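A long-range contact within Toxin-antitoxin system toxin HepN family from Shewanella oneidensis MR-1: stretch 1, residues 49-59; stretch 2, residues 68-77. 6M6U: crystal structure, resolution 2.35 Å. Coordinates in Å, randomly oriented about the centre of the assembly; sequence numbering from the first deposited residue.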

# COMPACT_ATOMS: atom_id res chain seq x y z
N ALA B 49 39.39 -16.40 18.47
CA ALA B 49 40.38 -15.35 18.32
C ALA B 49 41.12 -15.47 16.99
O ALA B 49 41.40 -14.45 16.34
CB ALA B 49 41.36 -15.38 19.49
N CYS B 50 41.42 -16.70 16.56
CA CYS B 50 42.05 -16.88 15.25
C CYS B 50 41.10 -16.50 14.12
O CYS B 50 41.52 -15.87 13.14
CB CYS B 50 42.49 -18.33 15.08
SG CYS B 50 43.95 -18.79 16.04
N ILE B 51 39.83 -16.88 14.24
CA ILE B 51 38.85 -16.56 13.21
C ILE B 51 38.63 -15.06 13.12
O ILE B 51 38.50 -14.50 12.02
CB ILE B 51 37.54 -17.32 13.48
CG1 ILE B 51 37.76 -18.82 13.28
CG2 ILE B 51 36.41 -16.81 12.59
CD1 ILE B 51 36.67 -19.68 13.86
N ASP B 52 38.61 -14.37 14.27
CA ASP B 52 38.43 -12.92 14.25
C ASP B 52 39.58 -12.23 13.54
O ASP B 52 39.37 -11.25 12.81
CB ASP B 52 38.28 -12.38 15.67
CG ASP B 52 36.96 -12.78 16.32
OD1 ASP B 52 36.07 -13.31 15.61
OD2 ASP B 52 36.81 -12.55 17.54
N ILE B 53 40.81 -12.72 13.74
CA ILE B 53 41.96 -12.19 13.00
C ILE B 53 41.76 -12.39 11.51
O ILE B 53 41.96 -11.47 10.70
CB ILE B 53 43.26 -12.86 13.49
CG1 ILE B 53 43.62 -12.39 14.90
CG2 ILE B 53 44.39 -12.61 12.50
CD1 ILE B 53 44.56 -13.33 15.61
N ALA B 54 41.36 -13.61 11.12
CA ALA B 54 41.16 -13.91 9.71
C ALA B 54 40.08 -13.03 9.10
O ALA B 54 40.30 -12.39 8.06
CB ALA B 54 40.80 -15.39 9.55
N ASN B 55 38.91 -12.97 9.74
CA ASN B 55 37.82 -12.13 9.26
C ASN B 55 38.26 -10.67 9.13
O ASN B 55 37.85 -9.97 8.20
CB ASN B 55 36.62 -12.22 10.21
CG ASN B 55 35.97 -13.58 10.21
OD1 ASN B 55 36.09 -14.34 9.25
ND2 ASN B 55 35.26 -13.90 11.30
N HIS B 56 39.09 -10.21 10.06
CA HIS B 56 39.56 -8.83 10.04
C HIS B 56 40.42 -8.56 8.81
O HIS B 56 40.20 -7.59 8.08
CB HIS B 56 40.33 -8.53 11.33
CG HIS B 56 41.02 -7.20 11.34
ND1 HIS B 56 40.36 -6.03 11.64
CD2 HIS B 56 42.31 -6.87 11.12
CE1 HIS B 56 41.22 -5.02 11.59
NE2 HIS B 56 42.41 -5.51 11.28
N ILE B 57 41.40 -9.43 8.56
CA ILE B 57 42.36 -9.21 7.48
C ILE B 57 41.68 -9.31 6.12
O ILE B 57 41.94 -8.50 5.22
CB ILE B 57 43.53 -10.20 7.61
CG1 ILE B 57 44.36 -9.88 8.86
CG2 ILE B 57 44.41 -10.15 6.37
CD1 ILE B 57 45.30 -10.98 9.25
N ASN B 58 40.78 -10.29 5.95
CA ASN B 58 40.06 -10.42 4.68
C ASN B 58 39.25 -9.17 4.37
O ASN B 58 39.11 -8.78 3.20
CB ASN B 58 39.16 -11.65 4.71
CG ASN B 58 39.94 -12.95 4.63
OD1 ASN B 58 40.90 -13.07 3.86
ND2 ASN B 58 39.53 -13.93 5.43
N ARG B 59 38.70 -8.52 5.40
CA ARG B 59 37.95 -7.28 5.16
C ARG B 59 38.89 -6.09 5.00
O ARG B 59 38.69 -5.27 4.10
CB ARG B 59 36.96 -7.03 6.30
CG ARG B 59 36.09 -5.80 6.11
CD ARG B 59 35.15 -5.62 7.30
NE ARG B 59 34.25 -4.48 7.16
CZ ARG B 59 34.50 -3.26 7.62
NH1 ARG B 59 35.65 -3.00 8.24
NH2 ARG B 59 33.61 -2.29 7.45
N SER B 68 32.31 -18.74 5.47
CA SER B 68 32.27 -19.47 6.74
C SER B 68 33.57 -19.18 7.47
O SER B 68 34.49 -18.57 6.92
CB SER B 68 32.08 -20.97 6.53
OG SER B 68 33.21 -21.54 5.91
N SER B 69 33.64 -19.64 8.72
CA SER B 69 34.85 -19.43 9.50
C SER B 69 36.05 -20.11 8.85
O SER B 69 37.15 -19.54 8.80
CB SER B 69 34.64 -19.92 10.93
OG SER B 69 34.01 -21.19 10.96
N ARG B 70 35.86 -21.33 8.33
CA ARG B 70 36.96 -22.03 7.65
C ARG B 70 37.32 -21.35 6.34
O ARG B 70 38.50 -21.21 6.02
CB ARG B 70 36.58 -23.48 7.39
CG ARG B 70 36.51 -24.35 8.62
CD ARG B 70 35.19 -25.07 8.63
NE ARG B 70 35.27 -26.34 9.35
CZ ARG B 70 34.20 -27.05 9.69
NH1 ARG B 70 32.99 -26.63 9.37
NH2 ARG B 70 34.35 -28.20 10.34
N ASP B 71 36.31 -20.96 5.56
CA ASP B 71 36.56 -20.23 4.32
C ASP B 71 37.37 -18.97 4.56
O ASP B 71 38.03 -18.48 3.64
CB ASP B 71 35.23 -19.88 3.65
CG ASP B 71 35.42 -19.37 2.23
OD1 ASP B 71 34.75 -18.38 1.87
OD2 ASP B 71 36.22 -19.96 1.48
N SER B 72 37.34 -18.43 5.78
CA SER B 72 38.15 -17.26 6.10
C SER B 72 39.63 -17.62 6.15
O SER B 72 40.48 -16.82 5.75
CB SER B 72 37.70 -16.64 7.42
OG SER B 72 38.26 -15.36 7.59
N PHE B 73 39.96 -18.81 6.67
CA PHE B 73 41.33 -19.29 6.58
C PHE B 73 41.70 -19.64 5.15
O PHE B 73 42.82 -19.38 4.71
CB PHE B 73 41.54 -20.51 7.49
CG PHE B 73 41.41 -20.21 8.95
CD1 PHE B 73 42.21 -19.25 9.55
CD2 PHE B 73 40.49 -20.88 9.73
CE1 PHE B 73 42.10 -18.97 10.89
CE2 PHE B 73 40.37 -20.61 11.08
CZ PHE B 73 41.18 -19.65 11.66
N THR B 74 40.76 -20.24 4.41
CA THR B 74 41.01 -20.57 3.01
C THR B 74 41.40 -19.34 2.21
O THR B 74 42.36 -19.38 1.43
CB THR B 74 39.78 -21.24 2.40
OG1 THR B 74 39.52 -22.48 3.07
CG2 THR B 74 40.00 -21.51 0.92
N LEU B 75 40.70 -18.22 2.42
CA LEU B 75 41.00 -17.00 1.68
C LEU B 75 42.38 -16.45 2.02
O LEU B 75 43.07 -15.91 1.16
CB LEU B 75 39.93 -15.94 1.92
CG LEU B 75 38.54 -16.18 1.31
CD1 LEU B 75 37.61 -15.01 1.59
CD2 LEU B 75 38.64 -16.42 -0.20
N LEU B 76 42.79 -16.56 3.29
CA LEU B 76 44.14 -16.14 3.66
C LEU B 76 45.19 -16.98 2.95
O LEU B 76 46.25 -16.47 2.57
CB LEU B 76 44.33 -16.22 5.17
CG LEU B 76 43.44 -15.35 6.06
CD1 LEU B 76 43.67 -15.72 7.52
CD2 LEU B 76 43.72 -13.87 5.83
N ALA B 77 44.92 -18.28 2.77
CA ALA B 77 45.90 -19.16 2.14
C ALA B 77 46.01 -18.88 0.65
O ALA B 77 47.11 -18.90 0.09
CB ALA B 77 45.53 -20.62 2.40

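Two helical segments of one chain pack at 54°, their axes 8.9 Å apart at closest approach. Together they bury 473 Å². The backbones are nearest where Ala 54 faces Ser 72, with CA atoms 5.8 Å apart. Both residues point toward the opposing helix. Both are small, which suits so close an approach: Ala 54 CB lies 3.2 Å from Ser 72 OG.

Ser 72 takes the t rotamer (chi1 -167°). This places its hydroxyl between two asparagines one turn apart on the first helix. Ser 72 OG donates to Asn 55 OD1 at 2.9 Å. Asn 58 ND2 donates to Ser 72 O at 3.1 Å with a good angle, and also lies 2.9 Å from Ser 72 OG in a weak hydrogen bond. Both asparagines are m at chi1. The CA-to-CB bond of Asn 55 points away, yet its m rotamer (chi1 -67°) and chi2 of -23° let OD1 reach the serine. Asn 58 points toward the second helix, and its amide nitrogen reaches the backbone there directly. These bonds satisfy polar groups in a buried setting.

Apolar contacts make up much of the rest of the interface. Phe 73 starts away from the first helix, but chi1 of -66° (m) brings its ring back. Its CZ lies 3.9 Å from Cys 50 CB, its CE2 3.9 Å from Ile 51 CG1, and its CE1 4.0 Å from Ala 54 CB. Ile 51, with chi1 m and chi2 t, also extends CD1 to within 3.6 Å of Ser 69 CB. Leu 76 has the same m, t pair. Its CB points sideways, but its two methyls reach across: CD1 is 3.5 Å from Ala 54 CB, and CD2 is 3.8 Å from Ile 57 CG2.

Ser 68 caps the second helix. Its p rotamer (chi1 67°) lets OG accept from Asp 71 N at 3.2 Å.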